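Local coordinates for protein glutathione s-transferase (Oryza sativa, PDB 1OYJ) that conjugates reduced glutathione to a wide range of hydrophobic electrophiles, as a tau-class glutathione transferase of rice associated with herbicide detoxification, at residues I23-E27 with K28-F32; K126-P129 with Q130-G134; L194-W197 with A198-G202. All coordinates share one frame; numbering follows the deposited sequence.

Contact 1. Residues I23-E27 with K28-F32; sequences IAMAE and KGLEF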
loop_
_atom_site.group_PDB
_atom_site.type_symbol
_atom_site.label_atom_id
_atom_site.label_comp_id
_atom_site.label_asym_id
_atom_site.label_seq_id
_atom_site.Cartn_x
_atom_site.Cartn_y
_atom_site.Cartn_z
ATOM N N ILE A 23 -17.851 -5.977 -3.167
ATOM C CA ILE A 23 -18.269 -6.590 -1.887
ATOM C C ILE A 23 -18.436 -5.533 -0.812
ATOM O O ILE A 23 -19.371 -5.573 -0.054
ATOM C CB ILE A 23 -17.242 -7.656 -1.502
ATOM C CG1 ILE A 23 -17.389 -8.830 -2.486
ATOM C CG2 ILE A 23 -17.342 -8.133 -0.070
ATOM C CD1 ILE A 23 -16.120 -9.740 -2.419
ATOM N N ALA A 24 -17.494 -4.569 -0.758
ATOM C CA ALA A 24 -17.551 -3.530 0.261
ATOM C C ALA A 24 -18.770 -2.613 0.128
ATOM O O ALA A 24 -19.462 -2.317 1.128
ATOM C CB ALA A 24 -16.280 -2.772 0.284
ATOM N N MET A 25 -19.097 -2.228 -1.100
ATOM C CA MET A 25 -20.326 -1.513 -1.338
ATOM C C MET A 25 -21.562 -2.348 -1.009
ATOM O O MET A 25 -22.466 -1.878 -0.321
ATOM C CB MET A 25 -20.344 -0.974 -2.791
ATOM C CG MET A 25 -19.415 0.224 -2.912
ATOM S SD MET A 25 -19.410 1.077 -4.492
ATOM C CE MET A 25 -18.594 -0.078 -5.622
ATOM N N ALA A 26 -21.603 -3.599 -1.456
ATOM C CA ALA A 26 -22.686 -4.468 -1.072
ATOM C C ALA A 26 -22.828 -4.550 0.429
ATOM O O ALA A 26 -23.961 -4.457 0.977
ATOM C CB ALA A 26 -22.505 -5.837 -1.655
ATOM N N GLU A 27 -21.736 -4.747 1.114
ATOM C CA GLU A 27 -21.755 -4.850 2.608
ATOM C C GLU A 27 -22.337 -3.620 3.227
ATOM O O GLU A 27 -22.960 -3.699 4.297
ATOM C CB GLU A 27 -20.371 -5.077 3.226
ATOM C CG GLU A 27 -19.852 -6.502 3.141
ATOM C CD GLU A 27 -20.691 -7.438 3.952
ATOM O OE1 GLU A 27 -20.701 -7.336 5.183
ATOM O OE2 GLU A 27 -21.336 -8.266 3.342
ATOM N N LYS A 28 -22.086 -2.489 2.570
ATOM C CA LYS A 28 -22.486 -1.217 3.063
ATOM C C LYS A 28 -23.883 -0.729 2.627
ATOM O O LYS A 28 -24.304 0.323 3.016
ATOM C CB LYS A 28 -21.407 -0.172 2.697
ATOM C CG LYS A 28 -20.100 -0.325 3.507
ATOM C CD LYS A 28 -18.960 0.561 3.005
ATOM C CE LYS A 28 -17.830 0.617 4.084
ATOM N NZ LYS A 28 -18.086 1.600 5.190
ATOM N N GLY A 29 -24.547 -1.487 1.795
ATOM C CA GLY A 29 -25.834 -1.069 1.242
ATOM C C GLY A 29 -25.678 0.015 0.197
ATOM O O GLY A 29 -26.630 0.724 -0.086
ATOM N N LEU A 30 -24.505 0.189 -0.384
ATOM C CA LEU A 30 -24.355 1.255 -1.331
ATOM C C LEU A 30 -24.526 0.738 -2.778
ATOM O O LEU A 30 -23.756 -0.101 -3.201
ATOM C CB LEU A 30 -22.951 1.871 -1.173
ATOM C CG LEU A 30 -22.562 2.513 0.156
ATOM C CD1 LEU A 30 -21.080 2.845 0.162
ATOM C CD2 LEU A 30 -23.324 3.815 0.241
ATOM N N GLU A 31 -25.491 1.273 -3.535
ATOM C CA GLU A 31 -25.773 0.804 -4.887
ATOM C C GLU A 31 -24.837 1.509 -5.791
ATOM O O GLU A 31 -24.527 2.695 -5.544
ATOM C CB GLU A 31 -27.190 1.157 -5.325
ATOM C CG GLU A 31 -28.272 0.502 -4.472
ATOM C CD GLU A 31 -28.223 -1.022 -4.424
ATOM O OE1 GLU A 31 -27.743 -1.673 -5.386
ATOM O OE2 GLU A 31 -28.711 -1.584 -3.406
ATOM N N PHE A 32 -24.402 0.856 -6.855
ATOM C CA PHE A 32 -23.507 1.549 -7.792
ATOM C C PHE A 32 -23.744 1.078 -9.196
ATOM O O PHE A 32 -24.197 -0.010 -9.416
ATOM C CB PHE A 32 -22.040 1.250 -7.380
ATOM C CG PHE A 32 -21.713 -0.230 -7.367
ATOM C CD1 PHE A 32 -21.140 -0.825 -8.459
ATOM C CD2 PHE A 32 -22.067 -1.021 -6.301
ATOM C CE1 PHE A 32 -20.867 -2.119 -8.489
ATOM C CE2 PHE A 32 -21.737 -2.371 -6.274
ATOM C CZ PHE A 32 -21.152 -2.920 -7.393
#
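Met25 lays its terminal methyl over one face of the Phe32 ring, with CE 3.7 Å from the ring centroid and 15° off the normal, a CH-pi contact displaced toward the CG side. SD lies obliquely to the same ring, 4.4 Å from its centroid, which adds a Met-aromatic component. The bend at chi3 (-71°) turns CE back over the aromatic face, and the two side chains cross at about a right angle. Between them the chain leaves helix 16-28 through a Schellman motif: Gly29, with positive phi, donates to Ala26 O, while Leu30 N reaches back to Met25 O over 2.9 Å with an N-H...O angle of 160°. The turn brings Leu30 CB to 4.2 Å from Met25 CB and leads on to strand 33-36 of the thioredoxin-like domain. Leu7 and Leu9 of strand 7-11 also touch Phe32. Replacing Phe32 with an alanine would probably leave the Met25 methyl without its aromatic face and open a gap beside strand 7-11. Lys28 sends its alkyl chain past Ala24 O; its ammonium bonds Thr83 OG1 and forms a salt bridge with Asp77. Charge is thus met by polar partners, while apolar surface joins the helix end to the chain entering strand 33-36.

Contact 2. Residues K126-P129 with Q130-G134; sequences KGEP and QAAAG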
loop_
_atom_site.group_PDB
_atom_site.type_symbol
_atom_site.label_atom_id
_atom_site.label_comp_id
_atom_site.label_asym_id
_atom_site.label_seq_id
_atom_site.Cartn_x
_atom_site.Cartn_y
_atom_site.Cartn_z
ATOM N N LYS A 126 6.115 -23.512 -15.525
ATOM C CA LYS A 126 5.793 -24.929 -15.687
ATOM C C LYS A 126 6.834 -25.809 -14.961
ATOM O O LYS A 126 7.838 -25.295 -14.437
ATOM C CB LYS A 126 5.759 -25.294 -17.147
ATOM C CG LYS A 126 6.892 -24.716 -17.875
ATOM C CD LYS A 126 6.607 -24.670 -19.355
ATOM C CE LYS A 126 7.920 -24.627 -20.127
ATOM N NZ LYS A 126 7.769 -25.392 -21.399
ATOM N N GLY A 127 6.602 -27.115 -14.952
ATOM C CA GLY A 127 7.478 -28.058 -14.281
ATOM C C GLY A 127 7.945 -27.663 -12.884
ATOM O O GLY A 127 7.170 -27.166 -12.079
ATOM N N GLU A 128 9.246 -27.847 -12.604
ATOM C CA GLU A 128 9.799 -27.565 -11.286
ATOM C C GLU A 128 9.673 -26.126 -10.859
ATOM O O GLU A 128 9.349 -25.852 -9.730
ATOM C CB GLU A 128 11.265 -27.951 -11.280
ATOM C CG GLU A 128 12.017 -27.665 -9.993
ATOM C CD GLU A 128 11.375 -28.250 -8.741
ATOM O OE1 GLU A 128 11.654 -27.713 -7.664
ATOM O OE2 GLU A 128 10.607 -29.228 -8.807
ATOM N N PRO A 129 9.927 -25.175 -11.732
ATOM C CA PRO A 129 9.760 -23.789 -11.304
ATOM C C PRO A 129 8.292 -23.544 -10.807
ATOM O O PRO A 129 8.014 -22.829 -9.870
ATOM C CB PRO A 129 10.030 -23.001 -12.565
ATOM C CG PRO A 129 11.044 -23.918 -13.355
ATOM C CD PRO A 129 10.452 -25.315 -13.127
ATOM N N GLN A 130 7.366 -24.161 -11.505
ATOM C CA GLN A 130 5.953 -24.103 -11.140
ATOM C C GLN A 130 5.672 -24.705 -9.754
ATOM O O GLN A 130 4.967 -24.064 -8.931
ATOM C CB GLN A 130 5.106 -24.800 -12.185
ATOM C CG GLN A 130 3.552 -24.721 -11.896
ATOM C CD GLN A 130 2.704 -25.412 -12.982
ATOM O OE1 GLN A 130 2.987 -26.556 -13.287
ATOM N NE2 GLN A 130 1.628 -24.727 -13.515
ATOM N N ALA A 131 6.235 -25.886 -9.509
ATOM C CA ALA A 131 6.173 -26.553 -8.233
ATOM C C ALA A 131 6.808 -25.717 -7.142
ATOM O O ALA A 131 6.309 -25.699 -6.021
ATOM C CB ALA A 131 6.874 -27.879 -8.290
ATOM N N ALA A 132 7.896 -25.035 -7.463
ATOM C CA ALA A 132 8.570 -24.210 -6.479
ATOM C C ALA A 132 7.668 -23.025 -6.193
ATOM O O ALA A 132 7.497 -22.647 -5.043
ATOM C CB ALA A 132 9.968 -23.745 -6.933
ATOM N N ALA A 133 7.088 -22.453 -7.230
ATOM C CA ALA A 133 6.160 -21.335 -7.006
ATOM C C ALA A 133 4.942 -21.817 -6.168
ATOM O O ALA A 133 4.439 -21.079 -5.309
ATOM C CB ALA A 133 5.734 -20.708 -8.269
ATOM N N GLY A 134 4.528 -23.048 -6.375
ATOM C CA GLY A 134 3.478 -23.660 -5.603
ATOM C C GLY A 134 3.848 -23.752 -4.111
ATOM O O GLY A 134 2.983 -23.575 -3.256
HETATM O O HOH W 1 4.538 -28.235 -11.786
#
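Gln130 starts from a CB that rests 3.1 Å from Gly127 O and close to the carbonyl carbon of Lys126. From there the side chain runs fully extended, with CG opposite the backbone N (chi1 -177°) and chi2 at 179°, which carries the amide back beside the start of the helix. CD passes 4.1 Å from Lys126 CA. At the tip OE1 accepts a hydrogen bond from a water at 2.7 Å, and the same water donates to Gly127 O over 2.9 Å, so the amide oxygen is linked through this water to the backbone carbonyl of Gly127. The other end of the amide, NE2, donates to Leu122 O near the close of helix 97-124, so both sides of the group are engaged and its rotation is probably fixed. This is the first turn of helix 127-148 in the all-helical C-terminal domain of the GST fold, with Pro129 placed where its missing N-H costs no helical bond. Gln130 N donates to Lys126 O, and Ala131 N to Gly127 O. Glu128, bent at chi2, brings OE2 to 4.0 Å from Ala131 CB, while its OE1 forms a salt bridge with Arg135 about two turns further along.

Contact 3. Residues L194-W197 with A198-G202; sequences LAAW and ARRCG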
loop_
_atom_site.group_PDB
_atom_site.type_symbol
_atom_site.label_atom_id
_atom_site.label_comp_id
_atom_site.label_asym_id
_atom_site.label_seq_id
_atom_site.Cartn_x
_atom_site.Cartn_y
_atom_site.Cartn_z
ATOM N N LEU A 194 -7.792 -21.737 6.919
ATOM C CA LEU A 194 -8.034 -20.733 5.899
ATOM C C LEU A 194 -9.133 -21.214 4.937
ATOM O O LEU A 194 -9.998 -20.457 4.533
ATOM C CB LEU A 194 -6.764 -20.425 5.141
ATOM C CG LEU A 194 -6.815 -19.236 4.210
ATOM C CD1 LEU A 194 -7.000 -17.904 5.054
ATOM C CD2 LEU A 194 -5.608 -19.126 3.336
ATOM N N ALA A 195 -9.117 -22.500 4.660
ATOM C CA ALA A 195 -10.144 -23.093 3.838
ATOM C C ALA A 195 -11.559 -22.953 4.463
ATOM O O ALA A 195 -12.501 -22.671 3.765
ATOM C CB ALA A 195 -9.807 -24.586 3.568
ATOM N N ALA A 196 -11.636 -23.111 5.791
ATOM C CA ALA A 196 -12.867 -22.989 6.536
ATOM C C ALA A 196 -13.309 -21.541 6.487
ATOM O O ALA A 196 -14.488 -21.274 6.268
ATOM C CB ALA A 196 -12.635 -23.407 8.018
ATOM N N TRP A 197 -12.340 -20.635 6.649
ATOM C CA TRP A 197 -12.650 -19.204 6.510
ATOM C C TRP A 197 -13.213 -18.904 5.088
ATOM O O TRP A 197 -14.247 -18.188 4.955
ATOM C CB TRP A 197 -11.439 -18.316 6.819
ATOM C CG TRP A 197 -11.585 -16.894 6.444
ATOM C CD1 TRP A 197 -12.096 -15.880 7.183
ATOM C CD2 TRP A 197 -11.180 -16.324 5.223
ATOM N NE1 TRP A 197 -12.073 -14.722 6.448
ATOM C CE2 TRP A 197 -11.458 -14.969 5.272
ATOM C CE3 TRP A 197 -10.518 -16.831 4.126
ATOM C CZ2 TRP A 197 -11.223 -14.122 4.218
ATOM C CZ3 TRP A 197 -10.213 -16.014 3.125
ATOM C CH2 TRP A 197 -10.558 -14.643 3.161
ATOM N N ALA A 198 -12.593 -19.485 4.070
ATOM C CA ALA A 198 -13.076 -19.244 2.696
ATOM C C ALA A 198 -14.525 -19.786 2.547
ATOM O O ALA A 198 -15.401 -19.139 1.995
ATOM C CB ALA A 198 -12.125 -19.863 1.660
ATOM N N ARG A 199 -14.829 -20.933 3.181
ATOM C CA ARG A 199 -16.201 -21.501 3.059
ATOM C C ARG A 199 -17.224 -20.592 3.786
ATOM O O ARG A 199 -18.319 -20.316 3.291
ATOM C CB ARG A 199 -16.277 -22.929 3.623
ATOM C CG ARG A 199 -15.660 -23.961 2.761
ATOM C CD ARG A 199 -15.874 -25.374 3.226
ATOM N NE ARG A 199 -15.484 -25.634 4.615
ATOM C CZ ARG A 199 -14.281 -26.049 4.988
ATOM N NH1 ARG A 199 -13.321 -26.191 4.110
ATOM N NH2 ARG A 199 -14.035 -26.325 6.239
ATOM N N ARG A 200 -16.854 -20.103 4.964
ATOM C CA ARG A 200 -17.711 -19.187 5.767
ATOM C C ARG A 200 -18.003 -17.891 4.945
ATOM O O ARG A 200 -19.114 -17.506 4.721
ATOM C CB ARG A 200 -16.914 -18.836 7.033
ATOM C CG ARG A 200 -17.411 -17.777 8.059
ATOM C CD ARG A 200 -16.545 -17.841 9.449
ATOM N NE ARG A 200 -16.032 -19.179 9.701
ATOM C CZ ARG A 200 -14.759 -19.575 9.797
ATOM N NH1 ARG A 200 -13.728 -18.757 9.858
ATOM N NH2 ARG A 200 -14.529 -20.883 9.963
ATOM N N CYS A 201 -16.938 -17.270 4.453
ATOM C CA CYS A 201 -17.103 -16.096 3.646
ATOM C C CYS A 201 -18.020 -16.385 2.428
ATOM O O CYS A 201 -18.816 -15.526 2.029
ATOM C CB CYS A 201 -15.761 -15.520 3.226
ATOM S SG CYS A 201 -14.815 -14.808 4.633
ATOM N N GLY A 202 -17.901 -17.583 1.891
ATOM C CA GLY A 202 -18.581 -17.942 0.675
ATOM C C GLY A 202 -20.097 -18.014 0.814
ATOM O O GLY A 202 -20.803 -18.185 -0.173
#
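Ala198 N donates to Leu194 O over 2.8 Å, one of a run of i to i-4 bonds through helix 192-201 in the C-terminal domain. Further along, the bond from Cys201 N to Trp197 O is nearly straight, with an N-H...O angle of 176°. That same pair meets again through its side chains: Cys201 SG sits over one face of the indole, 3.6 Å from the centroid of the five-membered ring and offset toward its rim, in a sulfur-aromatic contact. Trp197 has CG anti to the backbone N (chi1 168°), which sends the ring out from the helix, with CE2 3.4 Å from Cys201 SG and CE3 near Ala198 CB. Its NE1 is hydrogen-bonded to Asp166, and Phe154 meets the ring edge-to-face.

On another side of the helix two arginines fold back over the preceding turn. The guanidinium of Arg199 lies with one face on Ala196 CA, and NH2 is 3.7 Å from Ala196 CB; Arg200 presents a face to Ala196 O and brings its own NH2 to 3.7 Å from that methyl. The two like charges near Ala196 are probably eased by a salt bridge from Arg199 to Glu188 and a hydrogen bond from Arg200 NH1 to Glu152 O. For the buried indole, the Asp166 bond and the sulfur over its face together probably fix how the ring is turned.

How the contacts relate
The three contacts follow one another along the chain, each closing before the next opens. Contact 1 ends helix 16-28 in the thioredoxin-like N-terminal domain, while contacts 2 and 3 lie on helices 127-148 and 192-201 of the helical C-terminal domain. Contacts 1 and 2 are on opposite sides of the chain's centre, their own centres about 38 Å apart. Contact 3 is about 21 Å from contact 1 and about 26 Å from contact 2, centre to centre. Helix 127-148 links contacts 2 and 3, since its Leu141 and Leu148 pack on Leu194 and Trp197. Contact 1 thus closes a helix of the domain carrying glutathione-binding Ser15, Glu68 and Ser69, whereas contacts 2 and 3 are packing within the helical domain.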